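Long-range contacts in nicotinate phosphoribosyltransferase (PDB 4HL7), which probably catalyses the ATP-driven formation of nicotinate D-ribonucleotide from nicotinate and 5-phosphoribosyl 1-diphosphate, a step in NAD+ biosynthesis: residues R6-H11 / R189-V194; D56-E61 / A137-V142; Y131-M136 / G185-F190; L327-A332 / G350-N355. All blocks are in the same frame, centred on the assembly; numbering follows the deposited sequence.

The four contacts cluster around the loop that leads into helix 192-205. Contacts 1 and 3, with centres about 12 Å apart, include it and share Arg189 and Phe190, while contacts 2 and 4 border it. Contact 2 lies further along helix 131-147 than contact 3, their centres about 11 Å apart, and its segment 137-142 turns another side to the loop, with Ser140 OG 2.6 Å from Arg189 O and Glu141 OE2 2.9 Å from Ser192 N. Contact 4 joins through Phe190 N, 2.8 Å from Thr354 O, and it holds a sulfate at the barrel end. Arg188 of contact 3 reaches to about 5 Å of that ion, consistent with a pocket for a phosphate group.

Contact 1 of 4, residues R6-H11 / R189-V194; sequences RLFSPH and RFSSQV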
# COMPACT_ATOMS: atom_id res chain seq x y z
N ARG A 6 -24.26 11.53 -2.94
CA ARG A 6 -23.37 12.05 -1.89
C ARG A 6 -22.47 10.96 -1.27
O ARG A 6 -21.47 11.27 -0.69
CB ARG A 6 -24.16 12.80 -0.81
CG ARG A 6 -25.12 13.87 -1.33
CD ARG A 6 -25.34 14.95 -0.27
NE ARG A 6 -24.16 15.01 0.61
CZ ARG A 6 -24.22 15.20 1.92
NH1 ARG A 6 -25.38 15.37 2.52
NH2 ARG A 6 -23.10 15.20 2.65
N LEU A 7 -22.84 9.70 -1.45
CA LEU A 7 -22.02 8.59 -0.99
C LEU A 7 -21.18 8.02 -2.14
O LEU A 7 -20.05 7.54 -1.91
CB LEU A 7 -22.89 7.47 -0.43
CG LEU A 7 -23.13 7.20 1.06
CD1 LEU A 7 -23.80 5.84 1.21
CD2 LEU A 7 -21.86 7.25 1.89
N PHE A 8 -21.75 8.01 -3.35
CA PHE A 8 -21.11 7.35 -4.49
C PHE A 8 -21.14 8.27 -5.71
O PHE A 8 -22.22 8.75 -6.08
CB PHE A 8 -21.85 6.08 -4.84
CG PHE A 8 -21.94 5.10 -3.72
CD1 PHE A 8 -23.18 4.82 -3.14
CD2 PHE A 8 -20.80 4.46 -3.24
CE1 PHE A 8 -23.29 3.90 -2.09
CE2 PHE A 8 -20.89 3.53 -2.20
CZ PHE A 8 -22.16 3.27 -1.62
N SER A 9 -19.97 8.54 -6.32
CA SER A 9 -19.97 9.25 -7.62
C SER A 9 -20.36 8.29 -8.75
O SER A 9 -20.39 7.04 -8.54
CB SER A 9 -18.59 9.86 -7.90
OG SER A 9 -17.54 8.90 -7.71
N PRO A 10 -20.59 8.82 -9.98
CA PRO A 10 -20.96 7.89 -11.02
C PRO A 10 -19.88 6.88 -11.33
O PRO A 10 -20.17 5.74 -11.66
CB PRO A 10 -21.23 8.81 -12.24
CG PRO A 10 -21.57 10.13 -11.67
CD PRO A 10 -20.71 10.23 -10.42
N HIS A 11 -18.62 7.28 -11.18
CA HIS A 11 -17.50 6.40 -11.51
C HIS A 11 -16.78 5.97 -10.24
O HIS A 11 -16.57 6.79 -9.33
CB HIS A 11 -16.56 7.13 -12.49
CG HIS A 11 -16.24 8.56 -12.10
ND1 HIS A 11 -16.92 9.23 -11.12
CD2 HIS A 11 -15.28 9.46 -12.58
CE1 HIS A 11 -16.41 10.48 -10.98
NE2 HIS A 11 -15.40 10.62 -11.87
N ARG A 189 -10.81 2.31 0.47
CA ARG A 189 -11.80 3.36 0.70
C ARG A 189 -13.22 2.81 0.67
O ARG A 189 -13.50 1.83 -0.03
CB ARG A 189 -11.69 4.49 -0.32
CG ARG A 189 -11.96 4.06 -1.79
CD ARG A 189 -11.24 5.03 -2.68
NE ARG A 189 -11.55 4.70 -4.07
CZ ARG A 189 -10.95 5.27 -5.11
NH1 ARG A 189 -10.06 6.25 -4.91
NH2 ARG A 189 -11.30 4.90 -6.36
N PHE A 190 -14.13 3.47 1.38
CA PHE A 190 -15.54 3.10 1.29
C PHE A 190 -16.03 3.32 -0.18
O PHE A 190 -16.78 2.50 -0.72
CB PHE A 190 -16.37 3.99 2.23
CG PHE A 190 -17.85 3.67 2.22
CD1 PHE A 190 -18.37 2.69 3.10
CD2 PHE A 190 -18.73 4.36 1.41
CE1 PHE A 190 -19.71 2.39 3.08
CE2 PHE A 190 -20.10 4.06 1.39
CZ PHE A 190 -20.58 3.07 2.24
N SER A 191 -15.59 4.44 -0.78
CA SER A 191 -15.95 4.82 -2.13
C SER A 191 -14.98 5.94 -2.55
O SER A 191 -14.36 6.56 -1.70
CB SER A 191 -17.42 5.29 -2.22
OG SER A 191 -17.58 6.53 -1.52
N SER A 192 -14.83 6.17 -3.85
CA SER A 192 -13.98 7.28 -4.30
C SER A 192 -14.55 8.65 -3.83
O SER A 192 -13.78 9.59 -3.53
CB SER A 192 -13.76 7.24 -5.83
OG SER A 192 -15.00 7.30 -6.50
N GLN A 193 -15.89 8.77 -3.78
CA GLN A 193 -16.57 9.99 -3.28
C GLN A 193 -16.25 10.24 -1.82
O GLN A 193 -15.96 11.40 -1.44
CB GLN A 193 -18.11 9.94 -3.50
CG GLN A 193 -18.87 11.25 -3.21
CD GLN A 193 -18.33 12.40 -4.02
OE1 GLN A 193 -18.14 12.28 -5.20
NE2 GLN A 193 -17.95 13.47 -3.35
N VAL A 194 -16.28 9.18 -1.00
CA VAL A 194 -15.93 9.35 0.40
C VAL A 194 -14.47 9.73 0.56
O VAL A 194 -14.16 10.64 1.36
CB VAL A 194 -16.22 8.10 1.27
CG1 VAL A 194 -15.52 8.24 2.62
CG2 VAL A 194 -17.71 7.92 1.42
O HOH W 1 -17.75 6.91 -5.43
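Ser191 OG is gripped twice, giving its proton to Leu7 O at 2.7 Å and accepting from Val194 N at 3.0 Å. The first bond runs nearly along the C=O axis of Leu7 (178°), while the second is the capping bond of the helix that starts at Ser192. OG is placed for both by a chi1 of 68°, which sets it between the backbone N and the carbonyl carbon. Ser191 CB meanwhile rests 3.6 Å from Phe8 CD2. Apolar groups gather beside this polar knot: Leu7 CD2 and Phe8 CE2 both approach Phe190 CE2, each at 3.7 Å. The two phenyl planes are nearly parallel (17°) but slid so far apart that they barely overlap, and the ring carbons meet near one corner.

Further along, one water accepts from Ser9 N and from Gln193 N, joining two backbones that do not bond directly. Ser9 OG turns back to its own segment and donates to His11 O at 2.8 Å. Gln193 lays CB against Leu7 O and CG against Arg6 O, and its OE1 accepts from Arg14. Ser192 N is taken by Glu141 of helix 131-147, so each of the first three N-H groups of the helix has an acceptor. This is a serine N-cap on helix 192-205 of the alpha/beta barrel, with a carbonyl of the N-terminal loop bound to the capping hydroxyl.

Contact 2 of 4, residues D56-E61 / A137-V142; sequences DAIRQE and AIVSEV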
# COMPACT_ATOMS: atom_id res chain seq x y z
N ASP A 56 -20.55 -10.42 -9.92
CA ASP A 56 -21.08 -9.80 -11.19
C ASP A 56 -20.66 -8.35 -11.46
O ASP A 56 -20.12 -8.04 -12.55
CB ASP A 56 -22.61 -9.92 -11.31
CG ASP A 56 -23.06 -11.08 -12.21
OD1 ASP A 56 -22.21 -11.83 -12.73
OD2 ASP A 56 -24.29 -11.26 -12.39
N ALA A 57 -20.89 -7.47 -10.48
CA ALA A 57 -20.51 -6.05 -10.63
C ALA A 57 -19.01 -5.84 -10.57
O ALA A 57 -18.47 -4.95 -11.23
CB ALA A 57 -21.22 -5.16 -9.59
N ILE A 58 -18.31 -6.69 -9.84
CA ILE A 58 -16.87 -6.58 -9.87
C ILE A 58 -16.37 -6.88 -11.29
O ILE A 58 -15.51 -6.19 -11.81
CB ILE A 58 -16.22 -7.49 -8.84
CG1 ILE A 58 -16.57 -6.98 -7.46
CG2 ILE A 58 -14.70 -7.55 -9.03
CD1 ILE A 58 -16.19 -7.93 -6.33
N ARG A 59 -16.95 -7.90 -11.93
CA ARG A 59 -16.49 -8.30 -13.27
C ARG A 59 -16.66 -7.16 -14.21
O ARG A 59 -15.82 -6.88 -15.05
CB ARG A 59 -17.34 -9.44 -13.77
CG ARG A 59 -16.59 -10.59 -14.32
CD ARG A 59 -17.57 -11.75 -14.30
NE ARG A 59 -16.88 -12.94 -13.90
CZ ARG A 59 -17.46 -13.92 -13.24
NH1 ARG A 59 -18.73 -13.82 -12.88
NH2 ARG A 59 -16.74 -14.99 -12.92
N GLN A 60 -17.79 -6.48 -14.06
CA GLN A 60 -18.13 -5.42 -14.99
C GLN A 60 -17.13 -4.27 -14.84
O GLN A 60 -16.68 -3.69 -15.83
CB GLN A 60 -19.56 -4.96 -14.75
CG GLN A 60 -19.96 -3.75 -15.57
CD GLN A 60 -21.42 -3.41 -15.37
OE1 GLN A 60 -22.10 -4.02 -14.54
NE2 GLN A 60 -21.92 -2.44 -16.13
N GLU A 61 -16.82 -3.93 -13.59
CA GLU A 61 -15.90 -2.84 -13.29
C GLU A 61 -14.53 -3.14 -13.72
O GLU A 61 -13.84 -2.24 -14.20
CB GLU A 61 -15.89 -2.57 -11.79
CG GLU A 61 -17.27 -2.12 -11.35
CD GLU A 61 -17.64 -0.78 -11.96
OE1 GLU A 61 -16.73 0.02 -12.27
OE2 GLU A 61 -18.85 -0.52 -12.10
N ALA A 137 -9.92 -1.12 -4.81
CA ALA A 137 -10.89 0.01 -4.69
C ALA A 137 -12.24 -0.34 -5.27
O ALA A 137 -13.31 0.07 -4.74
CB ALA A 137 -10.36 1.29 -5.32
N ILE A 138 -12.18 -1.12 -6.35
CA ILE A 138 -13.38 -1.59 -7.00
C ILE A 138 -14.10 -2.58 -6.09
O ILE A 138 -15.27 -2.46 -5.87
CB ILE A 138 -13.00 -2.28 -8.35
CG1 ILE A 138 -12.76 -1.20 -9.45
CG2 ILE A 138 -14.13 -3.25 -8.78
CD1 ILE A 138 -11.98 -1.76 -10.66
N VAL A 139 -13.39 -3.59 -5.59
CA VAL A 139 -14.05 -4.59 -4.72
C VAL A 139 -14.63 -3.93 -3.47
O VAL A 139 -15.76 -4.18 -3.13
CB VAL A 139 -13.13 -5.76 -4.31
CG1 VAL A 139 -13.86 -6.74 -3.37
CG2 VAL A 139 -12.64 -6.53 -5.54
N SER A 140 -13.85 -3.06 -2.84
CA SER A 140 -14.37 -2.25 -1.72
C SER A 140 -15.63 -1.50 -2.02
O SER A 140 -16.64 -1.67 -1.30
CB SER A 140 -13.28 -1.29 -1.15
OG SER A 140 -13.76 -0.75 0.08
N GLU A 141 -15.61 -0.69 -3.08
CA GLU A 141 -16.75 0.15 -3.42
C GLU A 141 -18.00 -0.60 -3.93
O GLU A 141 -19.13 -0.15 -3.68
CB GLU A 141 -16.37 1.29 -4.38
CG GLU A 141 -17.57 2.19 -4.63
CD GLU A 141 -17.26 3.54 -5.19
OE1 GLU A 141 -18.22 4.20 -5.64
OE2 GLU A 141 -16.08 3.94 -5.22
N VAL A 142 -17.80 -1.66 -4.73
CA VAL A 142 -18.92 -2.48 -5.14
C VAL A 142 -19.64 -3.04 -3.91
O VAL A 142 -20.89 -2.97 -3.81
CB VAL A 142 -18.47 -3.61 -6.08
CG1 VAL A 142 -19.57 -4.66 -6.23
CG2 VAL A 142 -18.11 -3.02 -7.44
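Ala57 opens the interface, its CB lying 3.8 Å from Val142 CG1, the branch that stands anti to the backbone N of Val142. One residue on, Ile58 offers three different carbons to the facing helix. Its CG1 meets Val142 CG1 at 4.0 Å, and CG2 comes to 4.3 Å of Ile138 CG2. With chi2 at 170°, the CD1 methyl is carried out to Val139, where CG2 is 3.9 Å away and CG1 only slightly farther. The same two residues also face strand 116-122, Ile58 touching Leu117 and Val139 touching Ile119. The N-terminal domain has an alpha+beta layering here: helices 52-64 and 131-147 pack side by side, both touching strand 116-122 of the antiparallel sheet. Their short segments approach to 9.6 Å between axes, and the N-to-C directions differ by 140°, closer to antiparallel than to parallel.

A turn beyond Ala57, and hydrogen-bonded to it through Glu61 N and Ala57 O, comes Glu61. It takes part through its aliphatic stem: CB sits 3.6 Å from Ile138 CG2, with Ile138 CG1 and CD1 a little farther off. CG then passes Val142 CG2 at 4.1 Å, so the stem spans two residues that are themselves one turn apart. A bend at chi2 (-65°) turns CD aside from the straight line of the stem, and the Glu61 side chain also touches Ile12 of the N-terminal loop.

Contact 3 of 4, residues Y131-M136 / G185-F190; sequences YETLVM and GTRRRF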
# COMPACT_ATOMS: atom_id res chain seq x y z
N TYR A 131 -2.79 -2.75 -11.50
CA TYR A 131 -4.11 -3.32 -11.13
C TYR A 131 -4.39 -3.21 -9.65
O TYR A 131 -5.49 -2.92 -9.27
CB TYR A 131 -4.26 -4.83 -11.48
CG TYR A 131 -4.71 -5.11 -12.92
CD1 TYR A 131 -3.86 -5.73 -13.82
CD2 TYR A 131 -5.97 -4.75 -13.34
CE1 TYR A 131 -4.25 -5.99 -15.13
CE2 TYR A 131 -6.39 -5.00 -14.64
CZ TYR A 131 -5.55 -5.62 -15.52
OH TYR A 131 -5.98 -5.90 -16.81
N GLU A 132 -3.38 -3.53 -8.83
CA GLU A 132 -3.61 -3.78 -7.40
C GLU A 132 -4.59 -2.84 -6.73
O GLU A 132 -5.59 -3.33 -6.15
CB GLU A 132 -2.24 -3.75 -6.63
CG GLU A 132 -2.39 -3.83 -5.13
CD GLU A 132 -1.04 -3.88 -4.42
OE1 GLU A 132 -0.04 -4.14 -5.09
OE2 GLU A 132 -1.04 -3.73 -3.17
N THR A 133 -4.31 -1.53 -6.71
CA THR A 133 -5.19 -0.63 -5.93
C THR A 133 -6.48 -0.37 -6.66
O THR A 133 -7.44 0.02 -6.03
CB THR A 133 -4.54 0.72 -5.44
OG1 THR A 133 -4.38 1.65 -6.50
CG2 THR A 133 -3.21 0.43 -4.68
N LEU A 134 -6.47 -0.48 -8.00
CA LEU A 134 -7.71 -0.28 -8.76
C LEU A 134 -8.67 -1.42 -8.44
O LEU A 134 -9.87 -1.20 -8.23
CB LEU A 134 -7.45 -0.26 -10.28
CG LEU A 134 -6.46 0.81 -10.74
CD1 LEU A 134 -6.09 0.64 -12.22
CD2 LEU A 134 -6.99 2.21 -10.41
N VAL A 135 -8.14 -2.65 -8.43
CA VAL A 135 -8.98 -3.81 -8.14
C VAL A 135 -9.44 -3.73 -6.68
O VAL A 135 -10.60 -3.95 -6.40
CB VAL A 135 -8.26 -5.17 -8.45
CG1 VAL A 135 -9.12 -6.36 -7.98
CG2 VAL A 135 -7.96 -5.29 -9.96
N MSE A 136 -8.55 -3.37 -5.76
CA MSE A 136 -8.98 -3.31 -4.31
C MSE A 136 -10.04 -2.28 -4.13
O MSE A 136 -11.03 -2.56 -3.47
CB MSE A 136 -7.75 -3.08 -3.41
CG MSE A 136 -6.94 -4.33 -3.47
SE MSE A 136 -5.25 -3.98 -2.48
CE MSE A 136 -6.03 -3.94 -0.66
N GLY A 185 -5.37 6.06 2.01
CA GLY A 185 -6.56 5.21 2.05
C GLY A 185 -7.25 4.92 0.74
O GLY A 185 -8.44 4.67 0.72
N THR A 186 -6.53 4.95 -0.36
CA THR A 186 -7.17 4.62 -1.63
C THR A 186 -7.65 3.13 -1.72
O THR A 186 -8.77 2.83 -2.16
CB THR A 186 -6.15 4.89 -2.77
OG1 THR A 186 -5.86 6.30 -2.84
CG2 THR A 186 -6.70 4.38 -4.15
N ARG A 187 -6.73 2.20 -1.40
CA ARG A 187 -6.98 0.76 -1.64
C ARG A 187 -8.15 0.20 -0.85
O ARG A 187 -8.81 -0.75 -1.31
CB ARG A 187 -5.74 -0.10 -1.37
CG ARG A 187 -5.23 -0.09 0.08
CD ARG A 187 -3.87 -0.76 0.17
NE ARG A 187 -2.92 -0.16 -0.72
CZ ARG A 187 -1.98 -0.85 -1.38
NH1 ARG A 187 -1.93 -2.15 -1.21
NH2 ARG A 187 -1.14 -0.23 -2.23
N ARG A 188 -8.46 0.81 0.30
CA ARG A 188 -9.64 0.28 1.04
C ARG A 188 -10.68 1.34 1.36
O ARG A 188 -11.39 1.26 2.37
CB ARG A 188 -9.25 -0.54 2.29
CG ARG A 188 -8.83 -2.00 2.00
CD ARG A 188 -8.07 -2.55 3.23
NE ARG A 188 -7.23 -3.73 2.97
CZ ARG A 188 -5.89 -3.72 2.83
NH1 ARG A 188 -5.19 -2.57 2.86
NH2 ARG A 188 -5.25 -4.88 2.64
N ARG A 189 -10.81 2.31 0.47
CA ARG A 189 -11.80 3.36 0.70
C ARG A 189 -13.22 2.81 0.67
O ARG A 189 -13.50 1.83 -0.03
CB ARG A 189 -11.69 4.49 -0.32
CG ARG A 189 -11.96 4.06 -1.79
CD ARG A 189 -11.24 5.03 -2.68
NE ARG A 189 -11.55 4.70 -4.07
CZ ARG A 189 -10.95 5.27 -5.11
NH1 ARG A 189 -10.06 6.25 -4.91
NH2 ARG A 189 -11.30 4.90 -6.36
N PHE A 190 -14.13 3.47 1.38
CA PHE A 190 -15.54 3.10 1.29
C PHE A 190 -16.03 3.32 -0.18
O PHE A 190 -16.78 2.50 -0.72
CB PHE A 190 -16.37 3.99 2.23
CG PHE A 190 -17.85 3.67 2.22
CD1 PHE A 190 -18.37 2.69 3.10
CD2 PHE A 190 -18.73 4.36 1.41
CE1 PHE A 190 -19.71 2.39 3.08
CE2 PHE A 190 -20.10 4.06 1.39
CZ PHE A 190 -20.58 3.07 2.24
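Arg187 meets Met136, Thr133 and Glu132 in turn, and so fastens the N-terminal part of helix 131-147, in the N-terminal domain, to the loop after strand 181-183 of the alpha/beta barrel. Residue 136 was deposited as selenomethionine, with selenium in place of sulfur, and its side chain lies beside that of Arg187, pointing the same way. Arg187 CB, the first atom of the chain, is 3.9 Å from Met136 CE and slightly farther from SE; CG and CD pass the same methyl at similar range. At CG the chain has left the backbone in the crowded position between N and the carbonyl carbon (chi1 64°).

NE is next, coming to 4.0 Å of Thr133 CG2. That methyl stands over one face of the guanidinium and is closest to NH2, at 3.3 Å. The charged tip ends in a salt bridge, with NH1 donating to Glu132 OE2 at 2.7 Å. OE2 is met on its anti side, 26° out of the carboxylate plane, by a bent bond (140°), and with the carboxylate and guanidinium planes nearly perpendicular the pair is joined by this one bond and not by a two-pronged one. Both charges have second partners: Glu132 OE1 pairs with Lys23, and Arg187 NH2 with Asp20 as well as with the hydroxyl of Tyr22.

The neighbouring Arg188, whose NH2 bonds to Ile373 O, takes the far end of the Met136 chain: CE sits over the centre of its guanidinium, 3.4 Å above the plane.

Contact 4 of 4, residues L327-A332 / G350-N355; sequences LDFDQA and GTFLTN. With SO4 (sulfate ion), chain C.
An oxyanion site at the start of helix 351-354 adjoins this contact, in which Leu327 and Phe352 bring together two loops at the C-terminal ends of barrel strands 320-323 and 344-349. A sulfate, probably from the crystallisation liquor, occupies the site. Gly350 N donates to its O1 at 2.8 Å, while Thr351 supplies N to O2 at 3.0 Å and its hydroxyl to the same oxygen. The N-terminal end of a helix probably adds to the attraction for an anion, and the site is consistent with phosphate binding in a phosphoribosyltransferase. One water bridges the loops, donating to Leu327 O at 2.9 Å and to sulfate O1, and accepting from Phe352 N at 3.0 Å.

Phe352 carries the packing. Asp328 CA lies 3.7 Å from the centroid of its ring and only 8° off the normal, a CH-pi contact reinforced by Asp328 CB above CD2 and CE2. The CE1 and CZ rim of the ring turns its edge to the face of Phe329 in a T-shaped pair, centroids 4.9 Å apart and planes at 73°. Phe352 also makes a cation-pi contact with Lys163 of helix 155-174, against which Phe329 packs as well. Asp328 is held by its own helix: OD2 caps Gln331 N while OD1 accepts from Gln331 NE2. At the heart of the aromatic pair, Phe352 CE1 stands 3.5 Å above the centre of the Phe329 ring.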
# COMPACT_ATOMS: atom_id res chain seq x y z
N LEU A 327 -2.92 2.44 11.80
CA LEU A 327 -2.96 3.53 12.81
C LEU A 327 -4.32 4.15 12.99
O LEU A 327 -5.12 4.16 12.08
CB LEU A 327 -1.99 4.64 12.38
CG LEU A 327 -0.56 4.08 12.52
CD1 LEU A 327 0.38 4.95 11.72
CD2 LEU A 327 -0.08 3.99 13.98
N ASP A 328 -4.49 4.79 14.14
CA ASP A 328 -5.54 5.77 14.37
C ASP A 328 -4.84 6.97 15.03
O ASP A 328 -3.60 6.93 15.27
CB ASP A 328 -6.63 5.20 15.32
CG ASP A 328 -6.04 4.57 16.58
OD1 ASP A 328 -6.43 3.38 16.85
OD2 ASP A 328 -5.21 5.24 17.33
N PHE A 329 -5.60 8.02 15.33
CA PHE A 329 -4.90 9.28 15.73
C PHE A 329 -4.30 9.15 17.12
O PHE A 329 -3.24 9.73 17.40
CB PHE A 329 -5.85 10.51 15.72
CG PHE A 329 -6.24 11.02 14.35
CD1 PHE A 329 -5.41 10.89 13.24
CD2 PHE A 329 -7.45 11.73 14.21
CE1 PHE A 329 -5.80 11.40 11.99
CE2 PHE A 329 -7.85 12.28 12.96
CZ PHE A 329 -7.02 12.11 11.85
N ASP A 330 -4.97 8.39 18.02
CA ASP A 330 -4.39 8.25 19.34
C ASP A 330 -3.08 7.47 19.33
O ASP A 330 -2.14 7.77 20.07
CB ASP A 330 -5.43 7.71 20.36
CG ASP A 330 -6.50 8.74 20.62
OD1 ASP A 330 -6.15 9.85 21.10
OD2 ASP A 330 -7.67 8.50 20.28
N GLN A 331 -3.00 6.45 18.51
CA GLN A 331 -1.70 5.78 18.30
C GLN A 331 -0.62 6.77 17.73
O GLN A 331 0.56 6.76 18.13
CB GLN A 331 -1.89 4.63 17.31
CG GLN A 331 -2.58 3.37 17.85
CD GLN A 331 -2.61 2.25 16.76
OE1 GLN A 331 -1.58 1.79 16.31
NE2 GLN A 331 -3.80 1.87 16.32
N ALA A 332 -1.04 7.61 16.81
CA ALA A 332 -0.11 8.51 16.14
C ALA A 332 0.43 9.51 17.17
O ALA A 332 1.66 9.72 17.26
CB ALA A 332 -0.80 9.21 15.00
N GLY A 350 -4.72 4.72 6.33
CA GLY A 350 -5.59 4.26 5.25
C GLY A 350 -7.02 4.19 5.76
O GLY A 350 -7.71 5.19 5.83
N THR A 351 -7.42 2.99 6.17
CA THR A 351 -8.75 2.65 6.59
C THR A 351 -9.36 3.64 7.58
O THR A 351 -10.50 4.02 7.43
CB THR A 351 -8.69 1.21 7.22
OG1 THR A 351 -8.11 0.31 6.24
CG2 THR A 351 -10.01 0.72 7.52
N PHE A 352 -8.58 4.03 8.59
CA PHE A 352 -9.09 4.91 9.65
C PHE A 352 -9.56 6.22 9.06
O PHE A 352 -10.48 6.85 9.60
CB PHE A 352 -7.99 5.14 10.67
CG PHE A 352 -8.32 6.17 11.72
CD1 PHE A 352 -7.88 7.47 11.59
CD2 PHE A 352 -9.01 5.80 12.90
CE1 PHE A 352 -8.13 8.41 12.58
CE2 PHE A 352 -9.25 6.76 13.90
CZ PHE A 352 -8.79 8.06 13.73
N LEU A 353 -8.96 6.63 7.95
CA LEU A 353 -9.41 7.86 7.26
C LEU A 353 -10.59 7.65 6.30
O LEU A 353 -11.58 8.39 6.40
CB LEU A 353 -8.25 8.59 6.50
CG LEU A 353 -7.14 9.20 7.39
CD1 LEU A 353 -6.02 9.76 6.51
CD2 LEU A 353 -7.73 10.27 8.32
N THR A 354 -10.44 6.70 5.35
CA THR A 354 -11.37 6.58 4.19
C THR A 354 -12.40 5.49 4.29
O THR A 354 -13.23 5.30 3.35
CB THR A 354 -10.56 6.39 2.88
OG1 THR A 354 -9.84 5.16 2.94
CG2 THR A 354 -9.62 7.56 2.62
N ASN A 355 -12.43 4.77 5.41
CA ASN A 355 -13.44 3.72 5.56
C ASN A 355 -13.76 3.46 7.03
O ASN A 355 -13.60 2.34 7.52
CB ASN A 355 -12.92 2.43 4.90
CG ASN A 355 -14.07 1.52 4.46
OD1 ASN A 355 -15.19 1.65 4.92
ND2 ASN A 355 -13.77 0.59 3.60
S SO4 C . -4.27 1.10 7.08
O1 SO4 C . -4.17 2.43 7.79
O2 SO4 C . -5.10 1.12 5.81
O3 SO4 C . -2.91 0.57 6.92
O4 SO4 C . -5.09 0.13 7.86
O HOH W 2 -6.03 2.82 9.67